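Local coordinates for devB protein (Vibrio cholerae O1 biovar eltor str. N16961, PDB 1Y89) that probably acts as a 6-phosphogluconolactonase, hydrolysing 6-phosphogluconolactone in the pentose phosphate pathway, at residues H100-E105 / Q109-R114; A164-P167 / L172-S175; W66-C71 / T145-P150. All coordinates share one frame; numbering follows the deposited sequence.

Interaction 1 (H100-E105 / Q109-R114); sequences HRILGE and QAEAER
Glu111 OE2 is gripped by two donors, the backbone N of Leu103 at 2.8 Å and Arg114 NH2 from its own helix. The two bonds differ in direction: the Leu103 N-H, nearly straight at 165°, descends on OE2 from above the carboxylate plane, whereas Arg114 NH2 meets the syn lone pair of OE2, at 2.9 Å. Arg114 completes a side-on, two-nitrogen salt bridge with NE, which lies 2.7 Å from Glu111 OE1. With CG anti to the backbone N (chi1 173°) and a bend at chi2, Glu111 reaches out from helix 108-122 to the loop that precedes it. The contact thus folds the loop back on the first turns of the helix, and Leu103, the centre of an inverse gamma turn, presents both its N-H and its side chain to Glu111. Its CB packs 3.5 Å from Glu111 OE1, and CD1 reaches Arg114 NE at 3.7 Å, where the two side chains cross at about a right angle. The other methyl, CD2, sits over the centre of one face of the Arg101 guanidinium, whose edge is held end-on by both oxygens of Glu105. A water at the edge of the Arg114 guanidinium accepts from NH2 at 2.8 Å and donates to Arg101 O. On the inner side, Ile102 CG2 touches Glu111 OE2 and continues onto Val174 of the central sheet.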
loop_
_atom_site.group_PDB
_atom_site.type_symbol
_atom_site.label_atom_id
_atom_site.label_comp_id
_atom_site.label_asym_id
_atom_site.label_seq_id
_atom_site.Cartn_x
_atom_site.Cartn_y
_atom_site.Cartn_z
ATOM N N HIS A 100 -2.280 17.796 -21.406
ATOM C CA HIS A 100 -1.624 19.091 -21.260
ATOM C C HIS A 100 -0.137 18.881 -21.525
ATOM O O HIS A 100 0.684 18.840 -20.591
ATOM C CB HIS A 100 -1.839 19.614 -19.836
ATOM C CG HIS A 100 -3.284 19.701 -19.427
ATOM N ND1 HIS A 100 -4.006 20.869 -19.501
ATOM C CD2 HIS A 100 -4.127 18.771 -18.918
ATOM C CE1 HIS A 100 -5.246 20.653 -19.085
ATOM N NE2 HIS A 100 -5.336 19.392 -18.688
ATOM N N ARG A 101 0.238 18.699 -22.786
ATOM C CA ARG A 101 1.642 18.368 -22.996
ATOM C C ARG A 101 2.560 19.553 -22.789
ATOM O O ARG A 101 2.148 20.723 -22.911
ATOM C CB ARG A 101 1.891 17.697 -24.335
ATOM C CG ARG A 101 1.802 18.612 -25.518
ATOM C CD ARG A 101 2.282 17.934 -26.789
ATOM N NE ARG A 101 2.103 18.882 -27.876
ATOM C CZ ARG A 101 3.063 19.599 -28.431
ATOM N NH1 ARG A 101 4.322 19.446 -28.057
ATOM N NH2 ARG A 101 2.757 20.440 -29.401
ATOM N N ILE A 102 3.815 19.248 -22.489
ATOM C CA ILE A 102 4.834 20.286 -22.510
ATOM C C ILE A 102 5.223 20.484 -23.976
ATOM O O ILE A 102 5.462 19.491 -24.696
ATOM C CB ILE A 102 6.047 19.867 -21.635
ATOM C CG1 ILE A 102 5.611 19.797 -20.149
ATOM C CG2 ILE A 102 7.254 20.836 -21.831
ATOM C CD1 ILE A 102 6.621 19.167 -19.195
ATOM N N LEU A 103 5.312 21.734 -24.410
ATOM C CA LEU A 103 5.636 22.034 -25.805
ATOM C C LEU A 103 7.161 21.944 -26.026
ATOM O O LEU A 103 7.889 22.958 -25.980
ATOM C CB LEU A 103 5.093 23.425 -26.192
ATOM C CG LEU A 103 3.608 23.639 -25.873
ATOM C CD1 LEU A 103 3.166 25.071 -26.350
ATOM C CD2 LEU A 103 2.704 22.573 -26.515
ATOM N N GLY A 104 7.635 20.732 -26.284
ATOM C CA GLY A 104 9.062 20.481 -26.411
ATOM C C GLY A 104 9.695 21.127 -27.644
ATOM O O GLY A 104 10.910 21.260 -27.719
ATOM N N GLU A 105 8.881 21.509 -28.616
ATOM C CA GLU A 105 9.398 22.125 -29.835
ATOM C C GLU A 105 9.671 23.615 -29.650
ATOM O O GLU A 105 10.215 24.250 -30.538
ATOM C CB GLU A 105 8.442 21.905 -31.028
ATOM C CG GLU A 105 7.059 22.618 -30.936
ATOM C CD GLU A 105 6.009 21.853 -30.117
ATOM O OE1 GLU A 105 6.362 21.112 -29.148
ATOM O OE2 GLU A 105 4.812 22.017 -30.428
ATOM N N GLN A 109 12.833 28.067 -22.069
ATOM C CA GLN A 109 12.573 28.905 -20.892
ATOM C C GLN A 109 11.145 29.470 -20.876
ATOM O O GLN A 109 10.463 29.408 -19.847
ATOM C CB GLN A 109 13.603 30.032 -20.770
ATOM C CG GLN A 109 13.450 30.855 -19.476
ATOM C CD GLN A 109 13.467 29.987 -18.207
ATOM O OE1 GLN A 109 14.339 29.098 -18.046
ATOM N NE2 GLN A 109 12.512 30.266 -17.282
ATOM N N ALA A 110 10.705 30.046 -22.005
ATOM C CA ALA A 110 9.341 30.564 -22.081
ATOM C C ALA A 110 8.343 29.407 -21.985
ATOM O O ALA A 110 7.232 29.565 -21.454
ATOM C CB ALA A 110 9.124 31.379 -23.348
ATOM N N GLU A 111 8.744 28.228 -22.459
ATOM C CA GLU A 111 7.895 27.055 -22.285
ATOM C C GLU A 111 7.786 26.604 -20.822
ATOM O O GLU A 111 6.679 26.321 -20.353
ATOM C CB GLU A 111 8.287 25.911 -23.243
ATOM C CG GLU A 111 7.524 24.600 -22.982
ATOM C CD GLU A 111 5.993 24.727 -23.005
ATOM O OE1 GLU A 111 5.439 25.714 -23.522
ATOM O OE2 GLU A 111 5.322 23.810 -22.507
ATOM N N ALA A 112 8.898 26.539 -20.088
ATOM C CA ALA A 112 8.816 26.271 -18.641
ATOM C C ALA A 112 7.841 27.241 -17.941
ATOM O O ALA A 112 7.051 26.809 -17.077
ATOM C CB ALA A 112 10.198 26.347 -17.975
ATOM N N GLU A 113 7.915 28.543 -18.276
ATOM C CA GLU A 113 6.996 29.530 -17.690
ATOM C C GLU A 113 5.538 29.302 -18.099
ATOM O O GLU A 113 4.649 29.412 -17.261
ATOM C CB GLU A 113 7.427 30.961 -18.025
ATOM C CG GLU A 113 8.815 31.257 -17.477
ATOM C CD GLU A 113 9.393 32.593 -17.919
ATOM O OE1 GLU A 113 8.655 33.452 -18.468
ATOM O OE2 GLU A 113 10.602 32.775 -17.690
ATOM N N ARG A 114 5.287 29.040 -19.385
ATOM C CA ARG A 114 3.917 28.683 -19.848
ATOM C C ARG A 114 3.358 27.464 -19.104
ATOM O O ARG A 114 2.215 27.453 -18.625
ATOM C CB ARG A 114 3.908 28.400 -21.355
ATOM C CG ARG A 114 2.492 28.355 -21.969
ATOM C CD ARG A 114 2.384 27.382 -23.168
ATOM N NE ARG A 114 2.811 26.021 -22.815
ATOM C CZ ARG A 114 2.055 25.155 -22.132
ATOM N NH1 ARG A 114 0.803 25.491 -21.755
ATOM N NH2 ARG A 114 2.542 23.953 -21.832
HETATM O O HOH W 1 1.423 21.992 -20.147
#

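Interaction 2 (A164-P167 / L172-S175); sequences ASHP and LRVS. With PO4 (phosphate ion), chain C.
Ala164 and Arg173 form an antiparallel hydrogen-bonded pair near the loop end of the hairpin made by strands 161-165 and 172-176. Ala164 N bonds to Arg173 O and Arg173 N to Ala164 O, both at 2.8 Å, and this short reciprocal pair is the close-packed part of the contact. Leu172 CA adds a CA-H...O contact to Ala164 O. The next pair, Ser165 with Leu172, is non-hydrogen-bonded, and its side chains meet at one point on the more exposed face, Leu172 CD2 to Ser165 CB at 3.8 Å, beside Pro108 of helix 108-122.

On the face that carries Ala164 and Arg173, the arginine runs toward a bound phosphate, with His166 from the following loop beside it. The two side chains point the same way, with their planes 66° apart; His166 CD2 stands over one face of the guanidinium, offset toward its rim, 3.5 Å from NH2. CG of His166 is anti to the backbone N (chi1 -166°), which swings the imidazole back alongside the arginine, while ND1 accepts from the backbone N of Glu168. Arg173 NH1 reaches phosphate O1 at 2.9 Å and NH2 reaches O4 at 2.8 Å, both nearly straight, with the phosphorus near the guanidinium plane. Gln171 OE1 takes the NE hydrogen and Ser147 OG is bonded to NH1, so the group's rotation is largely fixed. The ion probably came from the crystallisation liquor, but a two-pronged grip by a restrained arginine is consistent with a site that receives the phosphate of a sugar-phosphate substrate.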
loop_
_atom_site.group_PDB
_atom_site.type_symbol
_atom_site.label_atom_id
_atom_site.label_comp_id
_atom_site.label_asym_id
_atom_site.label_seq_id
_atom_site.Cartn_x
_atom_site.Cartn_y
_atom_site.Cartn_z
ATOM N N ALA A 164 16.222 22.043 -17.534
ATOM C CA ALA A 164 17.332 21.223 -17.068
ATOM C C ALA A 164 18.100 20.666 -18.269
ATOM O O ALA A 164 17.531 20.490 -19.333
ATOM C CB ALA A 164 16.801 20.062 -16.205
ATOM N N SER A 165 19.398 20.413 -18.126
ATOM C CA SER A 165 20.094 19.741 -19.235
ATOM C C SER A 165 20.583 18.397 -18.763
ATOM O O SER A 165 21.064 18.258 -17.625
ATOM C CB SER A 165 21.211 20.595 -19.820
ATOM O OG SER A 165 22.282 20.628 -18.933
ATOM N N HIS A 166 20.381 17.385 -19.599
ATOM C CA HIS A 166 20.833 16.058 -19.256
ATOM C C HIS A 166 22.358 16.126 -18.996
ATOM O O HIS A 166 23.109 16.680 -19.809
ATOM C CB HIS A 166 20.522 15.077 -20.377
ATOM C CG HIS A 166 20.661 13.652 -19.956
ATOM N ND1 HIS A 166 21.887 13.033 -19.839
ATOM C CD2 HIS A 166 19.734 12.734 -19.579
ATOM C CE1 HIS A 166 21.712 11.796 -19.406
ATOM N NE2 HIS A 166 20.413 11.583 -19.251
ATOM N N PRO A 167 22.819 15.566 -17.867
ATOM C CA PRO A 167 24.229 15.693 -17.522
ATOM C C PRO A 167 25.174 14.966 -18.483
ATOM O O PRO A 167 26.355 15.321 -18.560
ATOM C CB PRO A 167 24.332 15.078 -16.124
ATOM C CG PRO A 167 22.942 14.725 -15.725
ATOM C CD PRO A 167 22.034 14.830 -16.860
ATOM N N LEU A 172 18.255 19.285 -23.586
ATOM C CA LEU A 172 17.387 20.113 -22.745
ATOM C C LEU A 172 16.054 19.462 -22.436
ATOM O O LEU A 172 15.475 18.801 -23.301
ATOM C CB LEU A 172 17.144 21.476 -23.409
ATOM C CG LEU A 172 18.418 22.314 -23.566
ATOM C CD1 LEU A 172 18.079 23.562 -24.341
ATOM C CD2 LEU A 172 19.057 22.633 -22.190
ATOM N N ARG A 173 15.588 19.643 -21.191
ATOM C CA ARG A 173 14.256 19.202 -20.751
ATOM C C ARG A 173 13.574 20.327 -20.001
ATOM O O ARG A 173 14.251 21.155 -19.374
ATOM C CB ARG A 173 14.383 18.050 -19.733
ATOM C CG ARG A 173 14.744 16.681 -20.381
ATOM C CD ARG A 173 16.189 16.352 -20.179
ATOM N NE ARG A 173 16.480 15.066 -20.818
ATOM C CZ ARG A 173 16.270 13.866 -20.257
ATOM N NH1 ARG A 173 15.810 13.770 -19.019
ATOM N NH2 ARG A 173 16.549 12.758 -20.936
ATOM N N VAL A 174 12.244 20.309 -20.007
ATOM C CA VAL A 174 11.433 21.120 -19.076
ATOM C C VAL A 174 10.947 20.152 -17.998
ATOM O O VAL A 174 10.459 19.067 -18.319
ATOM C CB VAL A 174 10.246 21.786 -19.805
ATOM C CG1 VAL A 174 9.277 22.447 -18.795
ATOM C CG2 VAL A 174 10.782 22.796 -20.830
ATOM N N SER A 175 11.143 20.521 -16.733
ATOM C CA SER A 175 10.806 19.638 -15.639
ATOM C C SER A 175 9.944 20.327 -14.610
ATOM O O SER A 175 10.095 21.529 -14.385
ATOM C CB SER A 175 12.082 19.162 -14.947
ATOM O OG SER A 175 11.818 18.144 -13.981
HETATM P P PO4 C . 15.481 9.954 -18.554
HETATM O O1 PO4 C . 15.430 11.197 -17.680
HETATM O O2 PO4 C . 16.088 8.861 -17.763
HETATM O O3 PO4 C . 14.063 9.693 -18.926
HETATM O O4 PO4 C . 16.330 10.257 -19.729
#

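Interaction 3 (W66-C71 / T145-P150); sequences WGDERC and TASLFP. With PO4 (phosphate ion), chain C.
One face of the Asp68 carboxylate is covered by the Ala146-Ser147 peptide, Ala146 C lying over CG at 3.5 Å, and Ser147 OG comes to OD2 on its anti side. The guanidinium of Arg70 has the phosphate at its edge, near its plane: NH2 bonds to O3 at 3.1 Å and, weakly, to O4 at 3.3 Å. NH1 is held by Glu78 O. From the other segment the Phe149 ring stacks on His144 and meets His166 edge-to-face. The bond from Ser147 OG to Asp68 OD2 is short at 2.6 Å and lies 23° out of the carboxylate plane. Asp68 CG sits between the backbone N and the carbonyl carbon (chi1 69°), which directs the acid from strand 62-70 toward the loop. Ala146 CB meanwhile packs 3.7 Å from Gly67 O. Ser147 is held further through its N by Ser175 OG. With His144, Arg70 and Arg173 all bonded to the phosphate, the end of strand 62-70 and the loop after strand 134-137 border an anion pocket, consistent with the sugar-phosphate site of the glucosamine-6-phosphate isomerase/6-phosphogluconolactonase family and its Rossmann-like fold.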
loop_
_atom_site.group_PDB
_atom_site.type_symbol
_atom_site.label_atom_id
_atom_site.label_comp_id
_atom_site.label_asym_id
_atom_site.label_seq_id
_atom_site.Cartn_x
_atom_site.Cartn_y
_atom_site.Cartn_z
ATOM N N TRP A 66 2.923 16.156 -17.658
ATOM C CA TRP A 66 4.230 15.503 -17.636
ATOM C C TRP A 66 5.115 16.017 -16.525
ATOM O O TRP A 66 5.208 17.249 -16.333
ATOM C CB TRP A 66 4.916 15.607 -19.017
ATOM C CG TRP A 66 4.381 14.500 -19.887
ATOM C CD1 TRP A 66 4.954 13.274 -20.118
ATOM C CD2 TRP A 66 3.116 14.485 -20.546
ATOM N NE1 TRP A 66 4.121 12.512 -20.890
ATOM C CE2 TRP A 66 2.978 13.225 -21.156
ATOM C CE3 TRP A 66 2.065 15.424 -20.665
ATOM C CZ2 TRP A 66 1.844 12.875 -21.924
ATOM C CZ3 TRP A 66 0.931 15.075 -21.414
ATOM C CH2 TRP A 66 0.821 13.807 -22.011
ATOM N N GLY A 67 5.744 15.091 -15.776
ATOM C CA GLY A 67 6.730 15.531 -14.762
ATOM C C GLY A 67 7.959 16.136 -15.458
ATOM O O GLY A 67 8.667 16.986 -14.915
ATOM N N ASP A 68 8.243 15.665 -16.662
ATOM C CA ASP A 68 9.287 16.277 -17.493
ATOM C C ASP A 68 9.042 15.895 -18.951
ATOM O O ASP A 68 8.314 14.915 -19.238
ATOM C CB ASP A 68 10.737 15.874 -17.022
ATOM C CG ASP A 68 11.079 14.401 -17.258
ATOM O OD1 ASP A 68 10.244 13.512 -16.951
ATOM O OD2 ASP A 68 12.224 14.127 -17.707
ATOM N N GLU A 69 9.684 16.644 -19.840
ATOM C CA GLU A 69 9.583 16.443 -21.270
ATOM C C GLU A 69 10.910 16.852 -21.899
ATOM O O GLU A 69 11.536 17.815 -21.443
ATOM C CB GLU A 69 8.454 17.281 -21.880
ATOM C CG GLU A 69 8.240 17.102 -23.399
ATOM C CD GLU A 69 7.985 15.643 -23.772
ATOM O OE1 GLU A 69 8.980 14.887 -23.989
ATOM O OE2 GLU A 69 6.794 15.262 -23.825
ATOM N N ARG A 70 11.319 16.096 -22.924
ATOM C CA ARG A 70 12.496 16.386 -23.709
ATOM C C ARG A 70 12.160 17.500 -24.705
ATOM O O ARG A 70 11.062 17.541 -25.289
ATOM C CB ARG A 70 12.986 15.131 -24.451
ATOM C CG ARG A 70 13.576 14.046 -23.516
ATOM C CD ARG A 70 12.519 13.267 -22.731
ATOM N NE ARG A 70 13.100 12.076 -22.064
ATOM C CZ ARG A 70 13.388 10.925 -22.675
ATOM N NH1 ARG A 70 13.132 10.752 -23.983
ATOM N NH2 ARG A 70 13.922 9.923 -21.973
ATOM N N CYS A 71 13.080 18.434 -24.864
ATOM C CA CYS A 71 12.805 19.603 -25.693
ATOM C C CYS A 71 12.981 19.231 -27.145
ATOM O O CYS A 71 13.874 19.751 -27.831
ATOM C CB CYS A 71 13.679 20.812 -25.271
ATOM S SG CYS A 71 13.144 21.375 -23.662
ATOM N N THR A 145 15.091 11.879 -10.791
ATOM C CA THR A 145 13.673 11.652 -11.063
ATOM C C THR A 145 13.185 12.893 -11.824
ATOM O O THR A 145 13.843 13.955 -11.778
ATOM C CB THR A 145 12.876 11.434 -9.758
ATOM O OG1 THR A 145 11.557 10.985 -10.074
ATOM C CG2 THR A 145 12.792 12.742 -8.911
ATOM N N ALA A 146 12.078 12.772 -12.554
ATOM C CA ALA A 146 11.710 13.803 -13.529
ATOM C C ALA A 146 12.991 14.188 -14.278
ATOM O O ALA A 146 13.717 13.299 -14.700
ATOM C CB ALA A 146 11.070 15.027 -12.816
ATOM N N SER A 147 13.307 15.491 -14.433
ATOM C CA SER A 147 14.623 15.875 -14.995
ATOM C C SER A 147 15.403 16.695 -13.964
ATOM O O SER A 147 16.077 17.713 -14.291
ATOM C CB SER A 147 14.488 16.634 -16.346
ATOM O OG SER A 147 14.303 15.683 -17.406
ATOM N N LEU A 148 15.274 16.240 -12.716
ATOM C CA LEU A 148 15.984 16.767 -11.577
ATOM C C LEU A 148 17.143 15.818 -11.324
ATOM O O LEU A 148 16.937 14.702 -10.834
ATOM C CB LEU A 148 15.048 16.786 -10.354
ATOM C CG LEU A 148 13.792 17.651 -10.554
ATOM C CD1 LEU A 148 12.839 17.510 -9.336
ATOM C CD2 LEU A 148 14.171 19.123 -10.866
ATOM N N PHE A 149 18.348 16.259 -11.685
ATOM C CA PHE A 149 19.532 15.403 -11.670
ATOM C C PHE A 149 20.406 15.696 -10.456
ATOM O O PHE A 149 20.445 16.844 -9.992
ATOM C CB PHE A 149 20.327 15.604 -12.966
ATOM C CG PHE A 149 19.634 15.011 -14.181
ATOM C CD1 PHE A 149 19.787 13.662 -14.493
ATOM C CD2 PHE A 149 18.846 15.812 -15.006
ATOM C CE1 PHE A 149 19.148 13.120 -15.621
ATOM C CE2 PHE A 149 18.192 15.280 -16.131
ATOM C CZ PHE A 149 18.321 13.936 -16.424
ATOM N N PRO A 150 21.133 14.674 -9.965
ATOM C CA PRO A 150 21.995 14.846 -8.782
ATOM C C PRO A 150 23.028 15.950 -9.009
ATOM O O PRO A 150 23.573 16.068 -10.098
ATOM C CB PRO A 150 22.688 13.476 -8.615
ATOM C CG PRO A 150 22.344 12.665 -9.854
ATOM C CD PRO A 150 21.149 13.294 -10.503
HETATM P P PO4 C . 15.481 9.954 -18.554
HETATM O O1 PO4 C . 15.430 11.197 -17.680
HETATM O O2 PO4 C . 16.088 8.861 -17.763
HETATM O O3 PO4 C . 14.063 9.693 -18.926
HETATM O O4 PO4 C . 16.330 10.257 -19.729
#

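How the interactions relate
From the N terminus, the chain first reaches 66-71 at the end of strand 62-70 and meets it again at 145-150, interaction 3 closing a long loop of 73 residues. Interaction 1 lies wholly within that loop and closes a short one, from the segment before helix 108-122 to the helix itself. Interaction 2 follows in series as the local hairpin 161-176. Strands 172-176 and 62-70 are neighbours in the mixed sheet, joined by backbone bonds such as Leu172 O with Cys71 N, and side chains of interactions 2 and 3, Arg173 and Arg70, bind the same phosphate. Interaction 1 packs on the same two strands, Ile102 against Glu69 and Ala112 against Val174.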